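MNMC2 (Aquifex aeolicus, PDB 3VYW) methylates a modified wobble uridine of tRNA with S-adenosylmethionine as donor, working without the oxidase domain to which such enzymes are usually fused. Local coordinates at residues F27-I30 against L31-F34; R148-H151 against E152-L155. One frame throughout, in Å; residues are numbered along the deposited sequence.

Contact 1 (F27-I30 against L31-F34)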
# COMPACT_ATOMS: atom_id res chain seq x y z
N PHE A 27 -2.98 10.96 28.26
CA PHE A 27 -1.93 9.99 28.19
C PHE A 27 -2.47 8.59 28.16
O PHE A 27 -1.99 7.76 27.45
CB PHE A 27 -0.96 10.12 29.33
CG PHE A 27 0.09 9.08 29.32
CD1 PHE A 27 1.20 9.24 28.57
CD2 PHE A 27 -0.08 7.92 30.01
CE1 PHE A 27 2.16 8.27 28.52
CE2 PHE A 27 0.86 6.94 29.97
CZ PHE A 27 1.99 7.12 29.22
N ASN A 28 -3.46 8.32 28.96
CA ASN A 28 -4.01 7.01 29.05
C ASN A 28 -4.59 6.58 27.75
O ASN A 28 -4.41 5.48 27.32
CB ASN A 28 -5.09 6.98 30.09
CG ASN A 28 -4.56 6.93 31.50
OD1 ASN A 28 -5.28 7.20 32.43
ND2 ASN A 28 -3.32 6.57 31.65
N VAL A 29 -5.34 7.47 27.14
CA VAL A 29 -5.96 7.20 25.89
C VAL A 29 -5.01 6.97 24.75
O VAL A 29 -5.19 6.06 24.00
CB VAL A 29 -6.91 8.31 25.52
CG1 VAL A 29 -7.32 8.18 24.09
CG2 VAL A 29 -8.12 8.24 26.39
N ILE A 30 -3.97 7.76 24.62
CA ILE A 30 -3.02 7.53 23.59
C ILE A 30 -2.37 6.20 23.76
O ILE A 30 -2.19 5.50 22.83
CB ILE A 30 -1.88 8.54 23.63
CG1 ILE A 30 -2.39 9.96 23.56
CG2 ILE A 30 -0.92 8.30 22.51
CD1 ILE A 30 -3.20 10.25 22.34
N LEU A 31 -1.99 5.86 24.96
CA LEU A 31 -1.35 4.59 25.18
C LEU A 31 -2.25 3.43 24.86
O LEU A 31 -1.85 2.49 24.27
CB LEU A 31 -0.85 4.46 26.60
CG LEU A 31 -0.23 3.15 27.01
CD1 LEU A 31 1.02 2.84 26.25
CD2 LEU A 31 0.09 3.19 28.46
N ARG A 32 -3.50 3.54 25.24
CA ARG A 32 -4.41 2.49 24.98
C ARG A 32 -4.60 2.23 23.50
O ARG A 32 -4.54 1.12 23.08
CB ARG A 32 -5.73 2.86 25.58
CG ARG A 32 -6.77 1.80 25.48
CD ARG A 32 -8.04 2.27 26.11
NE ARG A 32 -8.74 3.19 25.24
CZ ARG A 32 -9.36 4.27 25.67
NH1 ARG A 32 -9.36 4.58 26.94
NH2 ARG A 32 -9.98 5.04 24.81
N GLU A 33 -4.81 3.26 22.72
CA GLU A 33 -4.85 3.13 21.29
C GLU A 33 -3.53 2.71 20.65
O GLU A 33 -3.51 1.95 19.73
CB GLU A 33 -5.44 4.36 20.64
CG GLU A 33 -6.79 4.75 21.16
CD GLU A 33 -7.78 3.61 21.20
OE1 GLU A 33 -7.82 2.80 20.29
OE2 GLU A 33 -8.53 3.53 22.16
N PHE A 34 -2.42 3.20 21.14
CA PHE A 34 -1.14 2.84 20.59
C PHE A 34 -0.92 1.37 20.78
O PHE A 34 -0.47 0.71 19.91
CB PHE A 34 -0.05 3.65 21.28
CG PHE A 34 1.31 3.48 20.70
CD1 PHE A 34 1.51 3.58 19.36
CD2 PHE A 34 2.39 3.27 21.51
CE1 PHE A 34 2.76 3.46 18.83
CE2 PHE A 34 3.64 3.15 20.99
CZ PHE A 34 3.83 3.24 19.64
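Phe27 and Leu31 sit one turn apart on helix 24-37 and lie side by side, Phe27 CE2 reaching Leu31 CD2 at 4.1 Å. Both pack on helix 3-18, meeting Leu11 there. Phe34 and Ile30 turn to helix 292-303, Phe34 touching Leu293, Leu296 and Ile297.

The backbone is regular alpha-helix: Leu31, Arg32, Glu33 and Phe34 each give their N-H to the carbonyl four residues back. From Glu33 N to Val29 O the bond is 3.1 Å and practically straight at 179°.

The Arg32 guanidinium has Val29 CA over one face, while Val29 CG2 lies 3.9 Å from Arg32 NH1. A bend at chi3 (77°) turns the arginine's end to its neighbour, and Arg32 NE makes a salt bridge with Glu33 OE2 at 3.1 Å. That oxygen is met on its anti side, out of the carboxylate plane but near the guanidinium plane; its NH2 bond is weak. Glu33 OE1 pairs with Arg36. Were Glu33 replaced by an alanine, Arg32 and Arg36 would probably lose their shared carboxylate, freeing the Arg32 guanidinium to swing off Val29.

Apolar side chains thus pack on neighbouring helices, while one carboxylate probably only partly offsets two arginines.

Contact 2 (R148-H151 against E152-L155)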
# COMPACT_ATOMS: atom_id res chain seq x y z
N ARG A 148 0.54 -19.73 -12.44
CA ARG A 148 1.84 -20.24 -12.09
C ARG A 148 2.97 -19.97 -13.04
O ARG A 148 4.05 -19.75 -12.63
CB ARG A 148 1.82 -21.71 -11.88
CG ARG A 148 3.13 -22.31 -12.28
CD ARG A 148 3.20 -23.77 -11.98
NE ARG A 148 2.70 -23.99 -10.65
CZ ARG A 148 1.86 -24.95 -10.31
NH1 ARG A 148 1.44 -25.82 -11.21
NH2 ARG A 148 1.46 -25.04 -9.05
N GLU A 149 2.71 -20.05 -14.33
CA GLU A 149 3.72 -19.83 -15.33
C GLU A 149 4.23 -18.43 -15.35
O GLU A 149 5.40 -18.17 -15.49
CB GLU A 149 3.12 -20.08 -16.68
CG GLU A 149 3.82 -21.12 -17.48
CD GLU A 149 3.48 -22.51 -17.02
OE1 GLU A 149 2.62 -23.15 -17.64
OE2 GLU A 149 4.08 -22.96 -16.04
N ILE A 150 3.28 -17.53 -15.29
CA ILE A 150 3.51 -16.11 -15.25
C ILE A 150 4.19 -15.66 -13.99
O ILE A 150 4.99 -14.77 -14.02
CB ILE A 150 2.20 -15.38 -15.46
CG1 ILE A 150 2.45 -13.96 -15.88
CG2 ILE A 150 1.38 -15.38 -14.21
CD1 ILE A 150 3.52 -13.83 -16.91
N HIS A 151 3.83 -16.24 -12.87
CA HIS A 151 4.49 -15.91 -11.65
C HIS A 151 5.94 -16.28 -11.58
O HIS A 151 6.76 -15.53 -11.12
CB HIS A 151 3.73 -16.50 -10.50
CG HIS A 151 4.09 -15.90 -9.19
ND1 HIS A 151 4.10 -16.58 -8.07
CD2 HIS A 151 4.49 -14.63 -8.86
CE1 HIS A 151 4.46 -15.80 -7.08
NE2 HIS A 151 4.70 -14.61 -7.57
N GLU A 152 6.26 -17.48 -12.03
CA GLU A 152 7.61 -17.97 -12.09
C GLU A 152 8.42 -17.17 -13.05
O GLU A 152 9.56 -16.92 -12.84
CB GLU A 152 7.65 -19.44 -12.44
CG GLU A 152 7.22 -20.33 -11.29
CD GLU A 152 7.37 -21.79 -11.57
OE1 GLU A 152 6.42 -22.55 -11.36
OE2 GLU A 152 8.47 -22.17 -11.98
N PHE A 153 7.79 -16.74 -14.11
CA PHE A 153 8.44 -15.91 -15.08
C PHE A 153 8.86 -14.58 -14.50
O PHE A 153 9.92 -14.12 -14.79
CB PHE A 153 7.48 -15.75 -16.24
CG PHE A 153 7.83 -14.67 -17.19
CD1 PHE A 153 8.38 -14.97 -18.39
CD2 PHE A 153 7.51 -13.37 -16.94
CE1 PHE A 153 8.66 -14.00 -19.29
CE2 PHE A 153 7.80 -12.39 -17.82
CZ PHE A 153 8.36 -12.70 -19.01
N LEU A 154 8.01 -13.95 -13.72
CA LEU A 154 8.35 -12.74 -13.03
C LEU A 154 9.43 -12.91 -12.01
O LEU A 154 10.28 -12.11 -11.86
CB LEU A 154 7.12 -12.16 -12.36
CG LEU A 154 7.31 -10.89 -11.55
CD1 LEU A 154 7.62 -9.75 -12.46
CD2 LEU A 154 6.07 -10.59 -10.78
N LEU A 155 9.37 -13.98 -11.27
CA LEU A 155 10.34 -14.22 -10.24
C LEU A 155 11.74 -14.41 -10.79
O LEU A 155 12.68 -14.00 -10.19
CB LEU A 155 9.91 -15.35 -9.33
CG LEU A 155 8.68 -15.05 -8.49
CD1 LEU A 155 8.15 -16.30 -7.88
CD2 LEU A 155 9.02 -14.06 -7.42
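His151 and Leu155 meet one turn apart on helix 148-157, which belongs to the Rossmann-like fold of a SAM-dependent methyltransferase and packs on strand 166-172 and helix 109-121 of that fold. The contact is a CH-pi interaction: Leu155 CD1 stands over the centre of the imidazole, 3.9 Å from the ring centroid and 13° off the normal. With CG anti to the backbone N (chi1 -163°), the histidine ring extends beside its own carbonyl carbon, where the leucine methyl can cover one face.

Both ring nitrogens are engaged. His151 NE2 is hydrogen-bonded to Leu107 O, and ND1 has a weak bond with Leu143 N, which together should hold the ring against rotation. The ring also meets that of Tyr109, steeply inclined to it; Leu107 and Tyr109 both bind S-adenosylmethionine, so this buried histidine is a second-shell neighbour of the cofactor site.

Apolar contact continues on another side of the helix, where Ile150 CD1 comes within 4.0 Å of Phe153 CD2. The phenyl group goes on to Trp119 and Leu166 and makes a cation-pi contact with Arg157. Leu154, buried, packs on Leu111 and Leu168.

Four i to i+4 backbone bonds run through the segment, from Glu152 N to Arg148 O at 3.2 Å through to Leu155 N and His151 O at 3.0 Å.

The charged pair is looser. Arg148 and Glu152 run alongside each other with their flat groups 59° apart, and the carboxylate meets the arginine's aliphatic stem: Glu152 OE1 lies 3.4 Å from Arg148 CG, while Arg148 NE stays 4.1 Å from that oxygen, too far for a salt bridge.

Overall arrangement
Contacts 1 and 2 are both single-helix contacts, set on opposite sides of the chain's centre, with centres 45 Å apart and nearest atoms about 32 Å apart. They do not touch, and 27-34 precedes 148-155 in the chain. Between them lies the S-adenosylmethionine pocket, and only contact 2 comes close to it. There the His151 side chain is about 7 Å from the bound cofactor and about 4 Å from the side chain of Tyr109, one of the residues that bind it. Contact 1 is more remote: the side chain of Phe34 is about 11 Å from that of Glu202, another cofactor-binding residue, and its helix packs with the terminal helices 3-18 and 292-303.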